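Local structure of DPS family dna-binding stress response protein (Thermosynechococcus elongatus, 2C41) at residues C[51-65]-C[128-142]. The protein probably binds and oxidises iron as a member of the Dps family of stress-response proteins in the ferritin superfamily, and may also bind DNA. Numbering follows the deposited sequence.
Sequences QGSEVFAMIDELAER and TADLYTRLVQTHQKH
Met58 and Leu135 meet midway along two antiparallel helices of the ferritin-like four-helix bundle, a worked example of how such a pair divides into a greasy seam and a charged border. The axes of the two segments approach to 10.7 Å, with 161° between their N-to-C directions. In the seam, the extended Met58 chain slides past Leu135, CG to CD2 at 3.8 Å, and its methyl CE ends on Thr138 CG2. One turn on, Leu62 CD2 fits among Leu131, Leu135 and the Tyr132 ring, which it meets obliquely at CE2; Leu15 and Glu18 of helix 6-35 also touch that tyrosine.

The solvent side is looser and polar. Arg134 sets out with CG trans to its own nitrogen (chi1 173°) and then bends at chi3, which brings the guanidinium end-on to Glu61: NH2 reaches OE1 at 3.0 Å and NH1 reaches OE2 at 2.8 Å, the two flat groups nearly coplanar. At the far end of the same border, Glu54 OE2 accepts from Lys141 NZ on its syn lone pair and from His142 NE2 (2.7 Å) on the anti side. An alanine in place of Glu54 would remove this shared acceptor, and would probably leave Lys141 without this counter-charge and His142 NE2 without its mate.

That imidazole is buried and sandwiched: Gln51 CB sits 3.6 Å from the ring centroid over one face, Thr138 O lies beyond the other. At the opposite end Asp125 both salt-bridges Arg65 NH1 and hydrogen-bonds Thr128 OG1, and Arg65 points NE straight at that same OG1, 2.8 Å away at an N-H...O angle of 177°.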
loop_
_atom_site.group_PDB
_atom_site.type_symbol
_atom_site.label_atom_id
_atom_site.label_comp_id
_atom_site.label_asym_id
_atom_site.label_seq_id
_atom_site.Cartn_x
_atom_site.Cartn_y
_atom_site.Cartn_z
ATOM N N GLN C 51 2.647 17.838 15.902
ATOM C CA GLN C 51 1.669 18.167 16.942
ATOM C C GLN C 51 0.579 19.076 16.375
ATOM O O GLN C 51 -0.605 18.894 16.671
ATOM C CB GLN C 51 2.362 18.712 18.200
ATOM C CG GLN C 51 3.439 17.724 18.693
ATOM C CD GLN C 51 3.855 17.875 20.154
ATOM O OE1 GLN C 51 4.321 16.914 20.751
ATOM N NE2 GLN C 51 3.709 19.062 20.721
ATOM N N GLY C 52 0.969 19.992 15.493
ATOM C CA GLY C 52 0.005 20.834 14.783
ATOM C C GLY C 52 -1.012 20.022 14.000
ATOM O O GLY C 52 -2.202 20.343 14.006
ATOM N N SER C 53 -0.546 18.970 13.330
ATOM C CA SER C 53 -1.438 18.091 12.557
ATOM C C SER C 53 -2.438 17.345 13.426
ATOM O O SER C 53 -3.573 17.119 13.010
ATOM C CB SER C 53 -0.632 17.090 11.727
ATOM O OG SER C 53 -0.033 17.756 10.635
ATOM N N GLU C 54 -2.008 16.946 14.622
ATOM C CA GLU C 54 -2.893 16.271 15.561
ATOM C C GLU C 54 -3.957 17.205 16.120
ATOM O O GLU C 54 -5.117 16.821 16.237
ATOM C CB GLU C 54 -2.095 15.606 16.675
ATOM C CG GLU C 54 -1.313 14.396 16.165
ATOM C CD GLU C 54 -0.690 13.598 17.286
ATOM O OE1 GLU C 54 -0.942 12.375 17.338
ATOM O OE2 GLU C 54 0.034 14.191 18.116
ATOM N N VAL C 55 -3.569 18.436 16.422
ATOM C CA VAL C 55 -4.538 19.460 16.820
ATOM C C VAL C 55 -5.491 19.766 15.659
ATOM O O VAL C 55 -6.698 19.862 15.852
ATOM C CB VAL C 55 -3.853 20.751 17.298
ATOM C CG1 VAL C 55 -4.883 21.860 17.503
ATOM C CG2 VAL C 55 -3.077 20.500 18.602
ATOM N N PHE C 56 -4.938 19.873 14.450
ATOM C CA PHE C 56 -5.739 20.144 13.260
ATOM C C PHE C 56 -6.932 19.204 13.129
ATOM O O PHE C 56 -8.052 19.655 12.873
ATOM C CB PHE C 56 -4.892 20.025 11.984
ATOM C CG PHE C 56 -5.706 20.127 10.724
ATOM C CD1 PHE C 56 -6.099 18.979 10.038
ATOM C CD2 PHE C 56 -6.103 21.370 10.244
ATOM C CE1 PHE C 56 -6.867 19.072 8.875
ATOM C CE2 PHE C 56 -6.874 21.475 9.080
ATOM C CZ PHE C 56 -7.253 20.321 8.400
ATOM N N ALA C 57 -6.675 17.906 13.297
ATOM C CA ALA C 57 -7.694 16.863 13.145
ATOM C C ALA C 57 -8.869 17.081 14.086
ATOM O O ALA C 57 -9.995 16.659 13.804
ATOM C CB ALA C 57 -7.079 15.496 13.382
ATOM N N MET C 58 -8.606 17.739 15.212
ATOM C CA MET C 58 -9.635 17.988 16.211
ATOM C C MET C 58 -10.664 19.017 15.779
ATOM O O MET C 58 -11.791 19.005 16.274
ATOM C CB MET C 58 -8.997 18.445 17.520
ATOM C CG MET C 58 -8.013 17.439 18.072
ATOM S SD MET C 58 -7.424 18.051 19.661
ATOM C CE MET C 58 -6.033 16.962 19.931
ATOM N N ILE C 59 -10.278 19.906 14.865
ATOM C CA ILE C 59 -11.165 20.977 14.426
ATOM C C ILE C 59 -12.469 20.408 13.871
ATOM O O ILE C 59 -13.556 20.779 14.312
ATOM C CB ILE C 59 -10.500 21.898 13.369
ATOM C CG1 ILE C 59 -9.264 22.591 13.965
ATOM C CG2 ILE C 59 -11.515 22.913 12.851
ATOM C CD1 ILE C 59 -8.328 23.178 12.931
ATOM N N ASP C 60 -12.357 19.500 12.910
ATOM C CA ASP C 60 -13.547 18.927 12.293
ATOM C C ASP C 60 -14.347 18.057 13.269
ATOM O O ASP C 60 -15.579 18.062 13.237
ATOM C CB ASP C 60 -13.177 18.137 11.042
ATOM C CG ASP C 60 -14.383 17.840 10.184
ATOM O OD1 ASP C 60 -14.814 16.676 10.173
ATOM O OD2 ASP C 60 -14.926 18.775 9.567
ATOM N N GLU C 61 -13.654 17.336 14.153
ATOM C CA GLU C 61 -14.320 16.486 15.146
ATOM C C GLU C 61 -15.191 17.318 16.092
ATOM O O GLU C 61 -16.340 16.961 16.369
ATOM C CB GLU C 61 -13.299 15.718 15.978
ATOM C CG GLU C 61 -12.520 14.684 15.223
ATOM C CD GLU C 61 -12.049 13.601 16.149
ATOM O OE1 GLU C 61 -10.929 13.720 16.675
ATOM O OE2 GLU C 61 -12.824 12.658 16.385
ATOM N N LEU C 62 -14.623 18.417 16.583
ATOM C CA LEU C 62 -15.318 19.310 17.510
ATOM C C LEU C 62 -16.437 20.091 16.823
ATOM O O LEU C 62 -17.507 20.305 17.406
ATOM C CB LEU C 62 -14.323 20.265 18.175
ATOM C CG LEU C 62 -13.348 19.597 19.153
ATOM C CD1 LEU C 62 -12.119 20.504 19.384
ATOM C CD2 LEU C 62 -14.058 19.250 20.464
ATOM N N ALA C 63 -16.195 20.497 15.579
ATOM C CA ALA C 63 -17.198 21.220 14.809
ATOM C C ALA C 63 -18.389 20.332 14.490
ATOM O O ALA C 63 -19.535 20.705 14.733
ATOM C CB ALA C 63 -16.588 21.773 13.529
ATOM N N GLU C 64 -18.120 19.137 13.974
ATOM C CA GLU C 64 -19.214 18.247 13.588
ATOM C C GLU C 64 -19.973 17.677 14.789
ATOM O O GLU C 64 -21.155 17.337 14.673
ATOM C CB GLU C 64 -18.727 17.181 12.605
ATOM C CG GLU C 64 -18.133 17.832 11.341
ATOM C CD GLU C 64 -18.214 16.971 10.109
ATOM O OE1 GLU C 64 -18.171 15.720 10.227
ATOM O OE2 GLU C 64 -18.307 17.567 9.015
ATOM N N ARG C 65 -19.318 17.621 15.952
ATOM C CA ARG C 65 -20.019 17.222 17.178
ATOM C C ARG C 65 -21.209 18.152 17.449
ATOM O O ARG C 65 -22.290 17.686 17.816
ATOM C CB ARG C 65 -19.076 17.171 18.386
ATOM C CG ARG C 65 -19.704 16.505 19.633
ATOM C CD ARG C 65 -19.891 14.980 19.458
ATOM N NE ARG C 65 -20.788 14.427 20.483
ATOM C CZ ARG C 65 -21.500 13.312 20.337
ATOM N NH1 ARG C 65 -22.306 12.898 21.314
ATOM N NH2 ARG C 65 -21.414 12.604 19.214
ATOM N N THR C 128 -20.028 13.163 23.752
ATOM C CA THR C 128 -19.220 14.373 23.872
ATOM C C THR C 128 -18.202 14.255 25.003
ATOM O O THR C 128 -17.060 14.700 24.850
ATOM C CB THR C 128 -20.091 15.618 24.052
ATOM O OG1 THR C 128 -20.922 15.768 22.902
ATOM C CG2 THR C 128 -19.238 16.865 24.230
ATOM N N ALA C 129 -18.600 13.645 26.123
ATOM C CA ALA C 129 -17.646 13.382 27.209
ATOM C C ALA C 129 -16.495 12.513 26.695
ATOM O O ALA C 129 -15.328 12.764 26.993
ATOM C CB ALA C 129 -18.331 12.712 28.396
ATOM N N ASP C 130 -16.833 11.507 25.887
ATOM C CA ASP C 130 -15.834 10.606 25.314
ATOM C C ASP C 130 -14.889 11.345 24.369
ATOM O O ASP C 130 -13.683 11.120 24.402
ATOM C CB ASP C 130 -16.500 9.438 24.574
ATOM C CG ASP C 130 -15.489 8.499 23.955
ATOM O OD1 ASP C 130 -14.775 7.809 24.715
ATOM O OD2 ASP C 130 -15.379 8.481 22.714
ATOM N N LEU C 131 -15.443 12.224 23.539
ATOM C CA LEU C 131 -14.654 13.020 22.614
ATOM C C LEU C 131 -13.598 13.817 23.383
ATOM O O LEU C 131 -12.411 13.747 23.065
ATOM C CB LEU C 131 -15.559 13.947 21.787
ATOM C CG LEU C 131 -14.885 14.860 20.757
ATOM C CD1 LEU C 131 -14.032 14.068 19.773
ATOM C CD2 LEU C 131 -15.932 15.689 20.023
ATOM N N TYR C 132 -14.029 14.543 24.414
ATOM C CA TYR C 132 -13.097 15.317 25.231
ATOM C C TYR C 132 -12.072 14.430 25.933
ATOM O O TYR C 132 -10.899 14.802 26.068
ATOM C CB TYR C 132 -13.857 16.154 26.271
ATOM C CG TYR C 132 -14.613 17.333 25.693
ATOM C CD1 TYR C 132 -15.897 17.651 26.146
ATOM C CD2 TYR C 132 -14.046 18.139 24.699
ATOM C CE1 TYR C 132 -16.593 18.730 25.619
ATOM C CE2 TYR C 132 -14.735 19.220 24.167
ATOM C CZ TYR C 132 -16.008 19.510 24.636
ATOM O OH TYR C 132 -16.671 20.593 24.122
ATOM N N THR C 133 -12.529 13.262 26.382
ATOM C CA THR C 133 -11.677 12.305 27.098
ATOM C C THR C 133 -10.567 11.762 26.194
ATOM O O THR C 133 -9.426 11.607 26.630
ATOM C CB THR C 133 -12.504 11.171 27.699
ATOM O OG1 THR C 133 -13.410 11.717 28.667
ATOM C CG2 THR C 133 -11.608 10.135 28.395
ATOM N N ARG C 134 -10.906 11.486 24.936
ATOM C CA ARG C 134 -9.910 11.041 23.953
ATOM C C ARG C 134 -8.950 12.173 23.572
ATOM O O ARG C 134 -7.723 12.008 23.605
ATOM C CB ARG C 134 -10.604 10.470 22.708
ATOM C CG ARG C 134 -9.649 10.143 21.550
ATOM C CD ARG C 134 -10.298 9.265 20.487
ATOM N NE ARG C 134 -11.568 9.805 19.993
ATOM C CZ ARG C 134 -11.693 10.766 19.074
ATOM N NH1 ARG C 134 -12.909 11.163 18.710
ATOM N NH2 ARG C 134 -10.623 11.322 18.503
ATOM N N LEU C 135 -9.513 13.322 23.207
ATOM C CA LEU C 135 -8.702 14.436 22.721
ATOM C C LEU C 135 -7.737 14.977 23.769
ATOM O O LEU C 135 -6.611 15.360 23.445
ATOM C CB LEU C 135 -9.580 15.568 22.168
ATOM C CG LEU C 135 -10.459 15.262 20.940
ATOM C CD1 LEU C 135 -11.062 16.567 20.406
ATOM C CD2 LEU C 135 -9.680 14.512 19.854
ATOM N N VAL C 136 -8.168 15.005 25.026
ATOM C CA VAL C 136 -7.308 15.559 26.078
ATOM C C VAL C 136 -5.987 14.779 26.218
ATOM O O VAL C 136 -4.959 15.357 26.559
ATOM C CB VAL C 136 -8.073 15.737 27.421
ATOM C CG1 VAL C 136 -8.180 14.418 28.174
ATOM C CG2 VAL C 136 -7.414 16.813 28.290
ATOM N N GLN C 137 -6.011 13.477 25.914
ATOM C CA GLN C 137 -4.802 12.650 26.011
ATOM C C GLN C 137 -3.750 13.071 24.982
ATOM O O GLN C 137 -2.550 13.038 25.256
ATOM C CB GLN C 137 -5.146 11.162 25.882
ATOM C CG GLN C 137 -6.061 10.677 27.011
ATOM C CD GLN C 137 -6.638 9.301 26.758
ATOM O OE1 GLN C 137 -7.859 9.141 26.544
ATOM N NE2 GLN C 137 -5.768 8.297 26.755
ATOM N N THR C 138 -4.212 13.478 23.800
ATOM C CA THR C 138 -3.302 14.005 22.777
ATOM C C THR C 138 -2.664 15.317 23.261
ATOM O O THR C 138 -1.460 15.516 23.124
ATOM C CB THR C 138 -4.038 14.165 21.435
ATOM O OG1 THR C 138 -4.387 12.857 20.963
ATOM C CG2 THR C 138 -3.163 14.859 20.404
ATOM N N HIS C 139 -3.470 16.195 23.851
ATOM C CA HIS C 139 -2.931 17.420 24.453
ATOM C C HIS C 139 -1.919 17.129 25.562
ATOM O O HIS C 139 -0.881 17.805 25.673
ATOM C CB HIS C 139 -4.067 18.313 24.949
ATOM C CG HIS C 139 -4.656 19.158 23.869
ATOM N ND1 HIS C 139 -5.859 18.870 23.259
ATOM C CD2 HIS C 139 -4.177 20.262 23.254
ATOM C CE1 HIS C 139 -6.105 19.778 22.331
ATOM N NE2 HIS C 139 -5.097 20.629 22.305
ATOM N N GLN C 140 -2.210 16.109 26.368
ATOM C CA GLN C 140 -1.281 15.712 27.434
ATOM C C GLN C 140 0.041 15.190 26.858
ATOM O O GLN C 140 1.115 15.456 27.415
ATOM C CB GLN C 140 -1.941 14.715 28.380
ATOM C CG GLN C 140 -3.030 15.394 29.210
ATOM C CD GLN C 140 -3.977 14.439 29.908
ATOM O OE1 GLN C 140 -4.291 13.350 29.410
ATOM N NE2 GLN C 140 -4.478 14.870 31.070
ATOM N N LYS C 141 -0.032 14.481 25.734
ATOM C CA LYS C 141 1.184 14.016 25.049
ATOM C C LYS C 141 2.008 15.199 24.543
ATOM O O LYS C 141 3.220 15.269 24.769
ATOM C CB LYS C 141 0.849 13.080 23.883
ATOM C CG LYS C 141 2.102 12.568 23.144
ATOM C CD LYS C 141 1.749 11.698 21.929
ATOM C CE LYS C 141 1.137 12.536 20.797
ATOM N NZ LYS C 141 1.143 11.803 19.499
ATOM N N HIS C 142 1.332 16.139 23.886
ATOM C CA HIS C 142 1.972 17.335 23.342
ATOM C C HIS C 142 2.667 18.141 24.430
ATOM O O HIS C 142 3.801 18.590 24.252
ATOM C CB HIS C 142 0.940 18.219 22.643
ATOM C CG HIS C 142 0.384 17.629 21.380
ATOM N ND1 HIS C 142 -0.663 18.203 20.691
ATOM C CD2 HIS C 142 0.734 16.522 20.679
ATOM C CE1 HIS C 142 -0.934 17.479 19.619
ATOM N NE2 HIS C 142 -0.105 16.449 19.592
#